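Local coordinates for protein listeriolysin O (Listeria monocytogenes, PDB 4CDB) that forms oligomeric pores in cholesterol-containing host membranes, lysing cells after a major conformational change that inserts it into the bilayer, at residues S138-N141 and N142-T146; L116-L120 and P121-N125. All coordinates share one frame; numbering follows the deposited sequence.

Contact 1: residues S138-N141 and N142-T146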
loop_
_atom_site.group_PDB
_atom_site.type_symbol
_atom_site.label_atom_id
_atom_site.label_comp_id
_atom_site.label_asym_id
_atom_site.label_seq_id
_atom_site.Cartn_x
_atom_site.Cartn_y
_atom_site.Cartn_z
ATOM N N SER A 138 -7.217 -24.113 24.067
ATOM C CA SER A 138 -8.422 -23.833 24.843
ATOM C C SER A 138 -8.099 -23.148 26.166
ATOM O O SER A 138 -8.753 -22.182 26.550
ATOM C CB SER A 138 -9.203 -25.125 25.103
ATOM O OG SER A 138 -9.584 -25.745 23.887
ATOM N N ASN A 139 -7.085 -23.654 26.858
ATOM C CA ASN A 139 -6.701 -23.099 28.151
ATOM C C ASN A 139 -6.106 -21.696 28.057
ATOM O O ASN A 139 -6.374 -20.844 28.904
ATOM C CB ASN A 139 -5.742 -24.040 28.886
ATOM C CG ASN A 139 -6.426 -25.302 29.377
ATOM O OD1 ASN A 139 -7.625 -25.303 29.659
ATOM N ND2 ASN A 139 -5.663 -26.383 29.486
ATOM N N VAL A 140 -5.295 -21.459 27.031
ATOM C CA VAL A 140 -4.701 -20.142 26.830
ATOM C C VAL A 140 -5.772 -19.104 26.499
ATOM O O VAL A 140 -5.798 -18.021 27.080
ATOM C CB VAL A 140 -3.610 -20.166 25.732
ATOM C CG1 VAL A 140 -3.298 -18.758 25.248
ATOM C CG2 VAL A 140 -2.350 -20.839 26.255
ATOM N N ASN A 141 -6.668 -19.452 25.578
ATOM C CA ASN A 141 -7.743 -18.546 25.179
ATOM C C ASN A 141 -8.711 -18.215 26.312
ATOM O O ASN A 141 -9.230 -17.103 26.388
ATOM C CB ASN A 141 -8.507 -19.100 23.975
ATOM C CG ASN A 141 -7.714 -19.000 22.686
ATOM O OD1 ASN A 141 -6.812 -18.170 22.561
ATOM N ND2 ASN A 141 -8.054 -19.840 21.716
ATOM N N ASN A 142 -8.964 -19.181 27.188
ATOM C CA ASN A 142 -9.787 -18.917 28.361
ATOM C C ASN A 142 -9.051 -17.999 29.334
ATOM O O ASN A 142 -9.665 -17.161 29.996
ATOM C CB ASN A 142 -10.214 -20.220 29.046
ATOM C CG ASN A 142 -11.305 -20.948 28.282
ATOM O OD1 ASN A 142 -12.490 -20.649 28.435
ATOM N ND2 ASN A 142 -10.909 -21.908 27.454
ATOM N N ALA A 143 -7.731 -18.151 29.398
ATOM C CA ALA A 143 -6.903 -17.296 30.241
ATOM C C ALA A 143 -6.881 -15.859 29.723
ATOM O O ALA A 143 -6.856 -14.909 30.506
ATOM C CB ALA A 143 -5.493 -17.848 30.335
ATOM N N VAL A 144 -6.881 -15.710 28.403
ATOM C CA VAL A 144 -6.924 -14.391 27.782
ATOM C C VAL A 144 -8.229 -13.683 28.144
ATOM O O VAL A 144 -8.225 -12.522 28.555
ATOM C CB VAL A 144 -6.790 -14.486 26.248
ATOM C CG1 VAL A 144 -7.092 -13.142 25.599
ATOM C CG2 VAL A 144 -5.398 -14.981 25.863
ATOM N N ASN A 145 -9.342 -14.395 27.997
ATOM C CA ASN A 145 -10.652 -13.863 28.352
ATOM C C ASN A 145 -10.749 -13.499 29.831
ATOM O O ASN A 145 -11.467 -12.570 30.204
ATOM C CB ASN A 145 -11.756 -14.854 27.981
ATOM C CG ASN A 145 -11.816 -15.127 26.491
ATOM O OD1 ASN A 145 -11.339 -14.328 25.683
ATOM N ND2 ASN A 145 -12.407 -16.255 26.118
ATOM N N THR A 146 -10.026 -14.239 30.666
ATOM C CA THR A 146 -10.004 -13.982 32.103
ATOM C C THR A 146 -9.318 -12.652 32.409
ATOM O O THR A 146 -9.792 -11.875 33.239
ATOM C CB THR A 146 -9.305 -15.124 32.869
ATOM O OG1 THR A 146 -9.928 -16.373 32.542
ATOM C CG2 THR A 146 -9.387 -14.896 34.371
#
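Asn142 leans back along the alpha-helix over Ser138, one turn earlier, within helix 137-152. Its CG lies anti to its own carbonyl carbon and beside the backbone N (chi1 -75°), which swings the amide toward the start of the helix and brings CG to 3.3 Å from Ser138 O. ND2 comes closer still, so short that its hydrogen bond to Ser138 O is doubtful in detail, whereas the backbone bond from Asn142 N to Ser138 O, 3.1 Å, is ordinary. Asn145 repeats the backward lean one turn on, yet with a different result: its CG comes to 3.3 Å from Asn141 O, but the amide is badly angled for a hydrogen bond, and the backbone N of Asn145 makes the nearly straight one (N-H...O 166°). Asn141 leaves the helix with its CB directed off the next segment, and its side chain, together with Ser85, belongs to the site of a bound sodium ion. On another flank of the helix the character changes. Val144 rests CG2 against Val140 O at 3.3 Å, and CG2 also faces Val140 CG1 at 4.4 Å, a loose valine pair four residues apart. Val140 and Ala143 pack on Leu116 of strand 114-118, so they face the sheet, while Ser138, Asn142 and Asn145 are exposed. Farther along, Asn142 O is gripped twice by one residue: Thr146 N at 3.0 Å and Thr146 OG1 at 2.7 Å approach it from opposite faces of the carbonyl plane.

Contact 2: residues L116-L120 and P121-N125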
loop_
_atom_site.group_PDB
_atom_site.type_symbol
_atom_site.label_atom_id
_atom_site.label_comp_id
_atom_site.label_asym_id
_atom_site.label_seq_id
_atom_site.Cartn_x
_atom_site.Cartn_y
_atom_site.Cartn_z
ATOM N N LEU A 116 0.940 -15.743 31.256
ATOM C CA LEU A 116 0.448 -14.757 30.299
ATOM C C LEU A 116 0.341 -13.390 30.961
ATOM O O LEU A 116 0.015 -13.285 32.145
ATOM C CB LEU A 116 -0.917 -15.170 29.750
ATOM C CG LEU A 116 -0.936 -16.410 28.858
ATOM C CD1 LEU A 116 -2.357 -16.721 28.415
ATOM C CD2 LEU A 116 -0.020 -16.223 27.653
ATOM N N SER A 117 0.622 -12.345 30.191
ATOM C CA SER A 117 0.523 -10.978 30.684
ATOM C C SER A 117 -0.142 -10.073 29.649
ATOM O O SER A 117 0.089 -10.223 28.446
ATOM C CB SER A 117 1.906 -10.440 31.051
ATOM O OG SER A 117 1.849 -9.064 31.372
ATOM N N ILE A 118 -0.967 -9.142 30.120
ATOM C CA ILE A 118 -1.703 -8.244 29.233
ATOM C C ILE A 118 -1.289 -6.794 29.485
ATOM O O ILE A 118 -0.931 -6.434 30.609
ATOM C CB ILE A 118 -3.233 -8.423 29.402
ATOM C CG1 ILE A 118 -3.994 -7.835 28.210
ATOM C CG2 ILE A 118 -3.719 -7.825 30.725
ATOM C CD1 ILE A 118 -5.445 -8.266 28.146
ATOM N N ASP A 119 -1.336 -5.965 28.444
ATOM C CA ASP A 119 -0.850 -4.590 28.550
ATOM C C ASP A 119 -1.949 -3.532 28.689
ATOM O O ASP A 119 -1.715 -2.352 28.419
ATOM C CB ASP A 119 0.052 -4.253 27.359
ATOM C CG ASP A 119 -0.703 -4.231 26.043
ATOM O OD1 ASP A 119 -1.820 -4.788 25.984
ATOM O OD2 ASP A 119 -0.176 -3.661 25.064
ATOM N N LEU A 120 -3.141 -3.949 29.105
ATOM C CA LEU A 120 -4.242 -3.006 29.300
ATOM C C LEU A 120 -3.901 -2.025 30.421
ATOM O O LEU A 120 -3.287 -2.407 31.420
ATOM C CB LEU A 120 -5.553 -3.746 29.587
ATOM C CG LEU A 120 -6.265 -4.337 28.366
ATOM C CD1 LEU A 120 -7.432 -5.218 28.785
ATOM C CD2 LEU A 120 -6.744 -3.224 27.449
ATOM N N PRO A 121 -4.288 -0.751 30.251
ATOM C CA PRO A 121 -3.841 0.332 31.137
ATOM C C PRO A 121 -4.376 0.239 32.565
ATOM O O PRO A 121 -5.520 -0.165 32.781
ATOM C CB PRO A 121 -4.396 1.585 30.453
ATOM C CG PRO A 121 -5.588 1.104 29.702
ATOM C CD PRO A 121 -5.210 -0.263 29.209
ATOM N N GLY A 122 -3.539 0.610 33.530
ATOM C CA GLY A 122 -3.970 0.749 34.910
ATOM C C GLY A 122 -3.709 -0.440 35.818
ATOM O O GLY A 122 -3.681 -0.289 37.041
ATOM N N MET A 123 -3.517 -1.618 35.229
ATOM C CA MET A 123 -3.376 -2.848 36.005
ATOM C C MET A 123 -2.047 -2.913 36.760
ATOM O O MET A 123 -1.032 -2.391 36.301
ATOM C CB MET A 123 -3.537 -4.075 35.102
ATOM C CG MET A 123 -4.760 -4.010 34.200
ATOM S SD MET A 123 -5.056 -5.526 33.266
ATOM C CE MET A 123 -5.606 -6.608 34.588
ATOM N N THR A 124 -2.065 -3.552 37.926
ATOM C CA THR A 124 -0.856 -3.713 38.726
ATOM C C THR A 124 -0.007 -4.843 38.157
ATOM O O THR A 124 -0.480 -5.631 37.337
ATOM C CB THR A 124 -1.178 -4.030 40.200
ATOM O OG1 THR A 124 -1.758 -5.336 40.296
ATOM C CG2 THR A 124 -2.140 -2.999 40.781
ATOM N N ASN A 125 1.242 -4.930 38.604
ATOM C CA ASN A 125 2.141 -5.986 38.150
ATOM C C ASN A 125 1.753 -7.368 38.678
ATOM O O ASN A 125 2.407 -8.366 38.380
ATOM C CB ASN A 125 3.597 -5.649 38.492
ATOM C CG ASN A 125 4.240 -4.738 37.458
ATOM O OD1 ASN A 125 4.196 -5.018 36.259
ATOM N ND2 ASN A 125 4.829 -3.639 37.916
#
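Met123 folds its thioether back over Ile118 and Leu120, bridging a type II beta turn that runs from Leu120 to Met123 just beyond strand 114-118. The bump is the sulfur: Met123 SD sits 3.7 Å from Ile118 CG2 and 4.1 Å from Leu120 CB, so it fills the hollow between the last strand residue and the first residue of the turn. A bend at chi3 (71°) curls the end of the methionine, while its CG lies 3.5 Å from Leu120 O, the carbonyl oxygen at the first position of the turn. At the corner, the Pro121 ring tucks its CD against Leu120, 3.5 Å from CB and 3.8 Å from CD2, and its ring-restricted phi suits the second position of the turn. Gly122 takes the third position with a positive phi of 97°, where a CB would be jammed against the carbonyl oxygen of Pro121. Trp151 of helix 137-152 touches both Leu120 and Met123, and its NE1 donates a hydrogen bond to Pro121 O, so the turn is held from the helix side. On the strand side, the CB of Asp119 is directed away from the turn, and OD1 accepts a hydrogen bond from Asn219 N.

Followed from the N terminus, the chain meets contact 2 first and contact 1 second; they stand in series, neither nesting nor crossing. Contact 2 turns the chain at the end of strand 114-118, at the start of the connection to its antiparallel partner 129-132. After strand 129-132 a short link leads into helix 137-152, whose first turns form contact 1. The helix packs back on strand 114-118: Leu116 CD1 lies 3.8 Å from Ala143 CB and 3.9 Å from Val140 CG1. Near the other end of the helix, Trp151 reaches the turn of contact 2. Two places along one helix are thereby joined to one strand and the turn that follows it.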